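Local coordinates for periplasmic binding protein (Xylanimonas cellulosilytica, PDB 4MX8), which probably captures a solute outside the cell for uptake, perhaps an iron-siderophore complex, at residues L108-G113 / P127-S132; E237-H242 / E271-T276. All blocks are in the same frame, centred on the assembly; numbering follows the deposited sequence.

Contact 1: residues L108-G113 / P127-S132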
loop_
_atom_site.group_PDB
_atom_site.type_symbol
_atom_site.label_atom_id
_atom_site.label_comp_id
_atom_site.label_asym_id
_atom_site.label_seq_id
_atom_site.Cartn_x
_atom_site.Cartn_y
_atom_site.Cartn_z
ATOM N N LEU A 108 22.092 -5.794 -0.203
ATOM C CA LEU A 108 20.944 -5.374 -1.006
ATOM C C LEU A 108 20.118 -4.363 -0.218
ATOM O O LEU A 108 19.845 -4.564 0.963
ATOM C CB LEU A 108 20.074 -6.573 -1.400
ATOM C CG LEU A 108 18.739 -6.244 -2.077
ATOM C CD1 LEU A 108 18.994 -5.451 -3.332
ATOM C CD2 LEU A 108 17.951 -7.499 -2.402
ATOM N N ILE A 109 19.730 -3.273 -0.862
ATOM C CA ILE A 109 18.886 -2.278 -0.210
ATOM C C ILE A 109 17.626 -2.102 -1.044
ATOM O O ILE A 109 17.702 -1.981 -2.265
ATOM C CB ILE A 109 19.599 -0.919 -0.078
ATOM C CG1 ILE A 109 20.876 -1.066 0.748
ATOM C CG2 ILE A 109 18.681 0.134 0.536
ATOM C CD1 ILE A 109 21.700 0.194 0.791
ATOM N N VAL A 110 16.466 -2.104 -0.393
ATOM C CA VAL A 110 15.212 -2.001 -1.126
ATOM C C VAL A 110 14.441 -0.782 -0.683
ATOM O O VAL A 110 14.176 -0.577 0.505
ATOM C CB VAL A 110 14.319 -3.249 -0.978
ATOM C CG1 VAL A 110 13.097 -3.115 -1.871
ATOM C CG2 VAL A 110 15.080 -4.479 -1.371
ATOM N N VAL A 111 14.050 0.013 -1.661
ATOM C CA VAL A 111 13.458 1.301 -1.394
ATOM C C VAL A 111 12.156 1.395 -2.195
ATOM O O VAL A 111 11.948 0.634 -3.141
ATOM C CB VAL A 111 14.489 2.378 -1.784
ATOM C CG1 VAL A 111 14.042 3.182 -2.988
ATOM C CG2 VAL A 111 14.823 3.245 -0.608
ATOM N N GLY A 112 11.262 2.297 -1.817
ATOM C CA GLY A 112 10.059 2.484 -2.605
ATOM C C GLY A 112 9.117 3.491 -1.987
ATOM O O GLY A 112 9.196 3.788 -0.793
ATOM N N GLY A 113 8.219 4.020 -2.805
ATOM C CA GLY A 113 7.234 4.963 -2.327
ATOM C C GLY A 113 7.842 6.175 -1.659
ATOM O O GLY A 113 8.535 6.985 -2.301
ATOM N N PRO A 127 24.054 -2.090 -3.943
ATOM C CA PRO A 127 22.998 -2.134 -4.967
ATOM C C PRO A 127 21.614 -2.003 -4.359
ATOM O O PRO A 127 21.214 -2.790 -3.492
ATOM C CB PRO A 127 23.161 -3.518 -5.591
ATOM C CG PRO A 127 24.117 -4.243 -4.691
ATOM C CD PRO A 127 24.989 -3.208 -4.101
ATOM N N THR A 128 20.906 -0.982 -4.820
ATOM C CA THR A 128 19.588 -0.641 -4.314
ATOM C C THR A 128 18.566 -0.712 -5.444
ATOM O O THR A 128 18.815 -0.243 -6.555
ATOM C CB THR A 128 19.600 0.793 -3.801
ATOM O OG1 THR A 128 20.531 0.909 -2.719
ATOM C CG2 THR A 128 18.221 1.234 -3.360
ATOM N N ILE A 129 17.412 -1.297 -5.165
ATOM C CA ILE A 129 16.343 -1.288 -6.137
ATOM C C ILE A 129 15.159 -0.541 -5.568
ATOM O O ILE A 129 14.979 -0.455 -4.350
ATOM C CB ILE A 129 15.918 -2.706 -6.569
ATOM C CG1 ILE A 129 15.471 -3.535 -5.368
ATOM C CG2 ILE A 129 17.048 -3.405 -7.284
ATOM C CD1 ILE A 129 15.235 -4.985 -5.729
ATOM N N ASP A 130 14.357 -0.010 -6.477
ATOM C CA ASP A 130 13.199 0.807 -6.153
ATOM C C ASP A 130 11.973 0.043 -6.647
ATOM O O ASP A 130 11.758 -0.118 -7.847
ATOM C CB ASP A 130 13.370 2.158 -6.856
ATOM C CG ASP A 130 12.114 2.999 -6.881
ATOM O OD1 ASP A 130 11.149 2.707 -6.137
ATOM O OD2 ASP A 130 12.125 3.987 -7.659
ATOM N N LEU A 131 11.191 -0.471 -5.713
ATOM C CA LEU A 131 10.024 -1.247 -6.083
ATOM C C LEU A 131 8.749 -0.434 -5.884
ATOM O O LEU A 131 7.726 -0.976 -5.486
ATOM C CB LEU A 131 9.960 -2.554 -5.284
ATOM C CG LEU A 131 11.167 -3.491 -5.361
ATOM C CD1 LEU A 131 10.901 -4.718 -4.521
ATOM C CD2 LEU A 131 11.487 -3.908 -6.778
ATOM N N SER A 132 8.826 0.867 -6.160
ATOM C CA SER A 132 7.656 1.751 -6.156
ATOM C C SER A 132 6.517 1.162 -6.986
ATOM O O SER A 132 6.745 0.352 -7.895
ATOM C CB SER A 132 8.031 3.124 -6.748
ATOM O OG SER A 132 8.806 3.923 -5.868
#
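A beta-alpha-beta unit, strand 108-111, helix 119-123 and strand 128-130, brings these two parallel neighbours together at the edge of a small parallel sheet. Four main-chain hydrogen bonds of 2.9 to 3.1 Å join them: Ile109 N to Pro127 O, Ile129 N to Ile109 O, Val111 N to Ile129 O and Leu131 N to Val111 O. The last three acceptors are met nearly along the C=O axis, whereas Ile109 N reaches Pro127 O at an angle, in the carbonyl plane. Ile109 and Thr128 share one face, OG1 of Thr128 lying 3.3 Å from CB of Ile109 while bonding to the carbonyl of Ala126; Leu122 of the crossover helix packs on both, and on Val111. On the other face Val110 and Ile129 lie side by side, and CG1 of Val110 meets CD1 of Leu131, just beyond the strand, at 3.8 Å; Tyr19 of strand 16-24 packs on Ile129 and Leu131. At the end of strand 128-130, Asp130 opens an Asx turn: its OD1 accepts Ser132 N from above the carboxylate plane and Ser132 OG (2.7 Å) on its syn lone pair. So positioned, Ser132 OG accepts the amide of Gly113 (3.1 Å), whose positive phi favours glycine.

Contact 2: residues E237-H242 / E271-T276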
loop_
_atom_site.group_PDB
_atom_site.type_symbol
_atom_site.label_atom_id
_atom_site.label_comp_id
_atom_site.label_asym_id
_atom_site.label_seq_id
_atom_site.Cartn_x
_atom_site.Cartn_y
_atom_site.Cartn_z
ATOM N N GLU A 237 -22.791 16.154 4.215
ATOM C CA GLU A 237 -23.923 16.312 3.311
ATOM C C GLU A 237 -23.697 15.658 1.934
ATOM O O GLU A 237 -24.650 15.240 1.278
ATOM C CB GLU A 237 -24.276 17.790 3.155
ATOM C CG GLU A 237 -24.839 18.433 4.412
ATOM C CD GLU A 237 -23.766 19.052 5.285
ATOM O OE1 GLU A 237 -24.107 19.888 6.157
ATOM O OE2 GLU A 237 -22.580 18.707 5.100
ATOM N N PHE A 238 -22.439 15.574 1.511
ATOM C CA PHE A 238 -22.075 14.877 0.280
ATOM C C PHE A 238 -22.496 13.416 0.369
ATOM O O PHE A 238 -23.044 12.865 -0.585
ATOM C CB PHE A 238 -20.559 14.987 0.042
ATOM C CG PHE A 238 -20.077 14.370 -1.253
ATOM C CD1 PHE A 238 -19.806 13.003 -1.340
ATOM C CD2 PHE A 238 -19.858 15.162 -2.376
ATOM C CE1 PHE A 238 -19.355 12.428 -2.527
ATOM C CE2 PHE A 238 -19.397 14.595 -3.564
ATOM C CZ PHE A 238 -19.148 13.224 -3.634
ATOM N N LEU A 239 -22.230 12.788 1.514
ATOM C CA LEU A 239 -22.580 11.382 1.696
ATOM C C LEU A 239 -24.074 11.229 1.549
ATOM O O LEU A 239 -24.544 10.370 0.809
ATOM C CB LEU A 239 -22.145 10.871 3.062
ATOM C CG LEU A 239 -20.643 10.850 3.273
ATOM C CD1 LEU A 239 -20.322 10.325 4.652
ATOM C CD2 LEU A 239 -20.008 9.996 2.213
ATOM N N LEU A 240 -24.806 12.093 2.244
ATOM C CA LEU A 240 -26.261 12.044 2.270
ATOM C C LEU A 240 -26.875 12.313 0.905
ATOM O O LEU A 240 -27.856 11.680 0.530
ATOM C CB LEU A 240 -26.795 13.058 3.266
ATOM C CG LEU A 240 -28.261 12.829 3.565
ATOM C CD1 LEU A 240 -28.447 11.428 4.104
ATOM C CD2 LEU A 240 -28.705 13.836 4.561
ATOM N N GLU A 241 -26.298 13.256 0.169
ATOM C CA GLU A 241 -26.774 13.592 -1.171
ATOM C C GLU A 241 -26.721 12.410 -2.125
ATOM O O GLU A 241 -27.753 11.994 -2.654
ATOM C CB GLU A 241 -25.973 14.761 -1.756
ATOM C CG GLU A 241 -26.092 14.916 -3.267
ATOM C CD GLU A 241 -25.676 16.292 -3.752
ATOM O OE1 GLU A 241 -24.876 16.959 -3.056
ATOM O OE2 GLU A 241 -26.158 16.714 -4.828
ATOM N N HIS A 242 -25.514 11.880 -2.320
ATOM C CA HIS A 242 -25.251 10.807 -3.273
ATOM C C HIS A 242 -25.541 9.435 -2.689
ATOM O O HIS A 242 -25.689 8.455 -3.431
ATOM C CB HIS A 242 -23.803 10.885 -3.752
ATOM C CG HIS A 242 -23.472 12.189 -4.397
ATOM N ND1 HIS A 242 -24.095 12.625 -5.545
ATOM C CD2 HIS A 242 -22.612 13.170 -4.039
ATOM C CE1 HIS A 242 -23.624 13.814 -5.876
ATOM N NE2 HIS A 242 -22.724 14.169 -4.977
ATOM N N GLU A 271 -25.605 13.351 13.253
ATOM C CA GLU A 271 -26.992 13.372 12.758
ATOM C C GLU A 271 -27.170 13.206 11.234
ATOM O O GLU A 271 -28.145 12.606 10.794
ATOM C CB GLU A 271 -27.703 14.646 13.221
ATOM C CG GLU A 271 -28.574 15.287 12.156
ATOM C CD GLU A 271 -28.042 16.619 11.663
ATOM O OE1 GLU A 271 -27.334 17.303 12.436
ATOM O OE2 GLU A 271 -28.345 16.988 10.505
ATOM N N ILE A 272 -26.230 13.733 10.449
ATOM C CA ILE A 272 -26.297 13.673 8.991
ATOM C C ILE A 272 -25.945 12.285 8.455
ATOM O O ILE A 272 -26.740 11.659 7.761
ATOM C CB ILE A 272 -25.329 14.682 8.349
ATOM C CG1 ILE A 272 -25.585 16.095 8.870
ATOM C CG2 ILE A 272 -25.417 14.632 6.834
ATOM C CD1 ILE A 272 -24.729 17.143 8.205
ATOM N N VAL A 273 -24.744 11.813 8.768
ATOM C CA VAL A 273 -24.319 10.486 8.356
ATOM C C VAL A 273 -25.258 9.393 8.868
ATOM O O VAL A 273 -25.488 8.416 8.179
ATOM C CB VAL A 273 -22.840 10.190 8.749
ATOM C CG1 VAL A 273 -22.513 8.713 8.594
ATOM C CG2 VAL A 273 -21.880 11.020 7.904
ATOM N N ASN A 274 -25.827 9.548 10.055
ATOM C CA ASN A 274 -26.727 8.504 10.556
ATOM C C ASN A 274 -28.033 8.362 9.777
ATOM O O ASN A 274 -28.779 7.413 10.006
ATOM C CB ASN A 274 -27.037 8.685 12.039
ATOM C CG ASN A 274 -25.817 8.546 12.907
ATOM O OD1 ASN A 274 -25.552 9.397 13.747
ATOM N ND2 ASN A 274 -25.063 7.470 12.716
ATOM N N ARG A 275 -28.304 9.308 8.874
ATOM C CA ARG A 275 -29.510 9.303 8.042
ATOM C C ARG A 275 -29.213 8.627 6.712
ATOM O O ARG A 275 -30.105 8.219 5.974
ATOM C CB ARG A 275 -29.986 10.728 7.789
ATOM C CG ARG A 275 -30.862 11.291 8.881
ATOM C CD ARG A 275 -31.385 12.662 8.513
ATOM N NE ARG A 275 -30.422 13.734 8.760
ATOM C CZ ARG A 275 -30.178 14.723 7.907
ATOM N NH1 ARG A 275 -30.817 14.763 6.753
ATOM N NH2 ARG A 275 -29.298 15.668 8.200
ATOM N N THR A 276 -27.923 8.529 6.432
ATOM C CA THR A 276 -27.369 7.875 5.259
ATOM C C THR A 276 -27.825 6.412 5.156
ATOM O O THR A 276 -27.996 5.740 6.174
ATOM C CB THR A 276 -25.840 8.002 5.361
ATOM O OG1 THR A 276 -25.415 9.156 4.628
ATOM C CG2 THR A 276 -25.108 6.768 4.901
#
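Leu240 is the central side chain of this contact between helix 236-242 and the turn of 271-276, which includes a short 3-10 segment. Its CG stands anti to the backbone N (chi1 -167°), and the two methyls part: CD1 lies 3.8 Å from both N and OG1 of Thr276, while CD2 reaches obliquely to the Arg275 guanidinium and lies 4.1 Å from CG2 of Ile272. An alanine here would remove CG and both methyls and would probably loosen the packing of the helix on Ile272, Arg275 and Thr276. Arg275 bends at chi3 (-81°), which folds its end back on its own segment. There it grips Glu271 side-on, NE to the backbone O at 3.3 Å and NH2 to OE2 at 2.8 Å in a salt bridge, the carboxylate using its anti lone pair. That two-point hold is likely to limit where the guanidinium lies beside Leu240. Ile272 has CG1 beside its backbone N, and the extended chain carries CD1 obliquely to the Glu237 carboxylate, 3.5 Å from OE1; Glu237 bends at chi2 (91°) to bring that group over. Deeper in, Leu239 has CG anti to its carbonyl carbon and crosses Val273 obliquely, CD1 of Leu239 lying 3.7 Å from CG2 of Val273. The packing is thus largely apolar, with the charged groups toward the outside. Phe236, the first residue of helix 236-242, touches Ile272 and Val273, Leu239 packs on Leu184 of strand 183-189, and Thr276 stands at the N-cap position of helix 277-280, though its side chain makes no capping bond.

How the contacts relate
From the N terminus, the chain passes through strand 49-51 before it reaches contact 1, where 127-132 returns beside 108-113 after a short excursion of 13 residues through helix 119-123. It then runs through helices 137-152 and 155-179 into the mixed sheet of strands 183-189, 192-195, 246-251 and 284-287. Contact 2 closes a longer loop of 28 residues, holding strand 246-251 and helices 252-256 and 264-267. The loops lie in series, neither nested nor crossed. The centres of the two contacts are about 43 Å apart, on opposite sides of the chain's centre: contact 1 pairs strands within the parallel sheet, contact 2 packs helix 236-242 against the turn leading into helix 277-280.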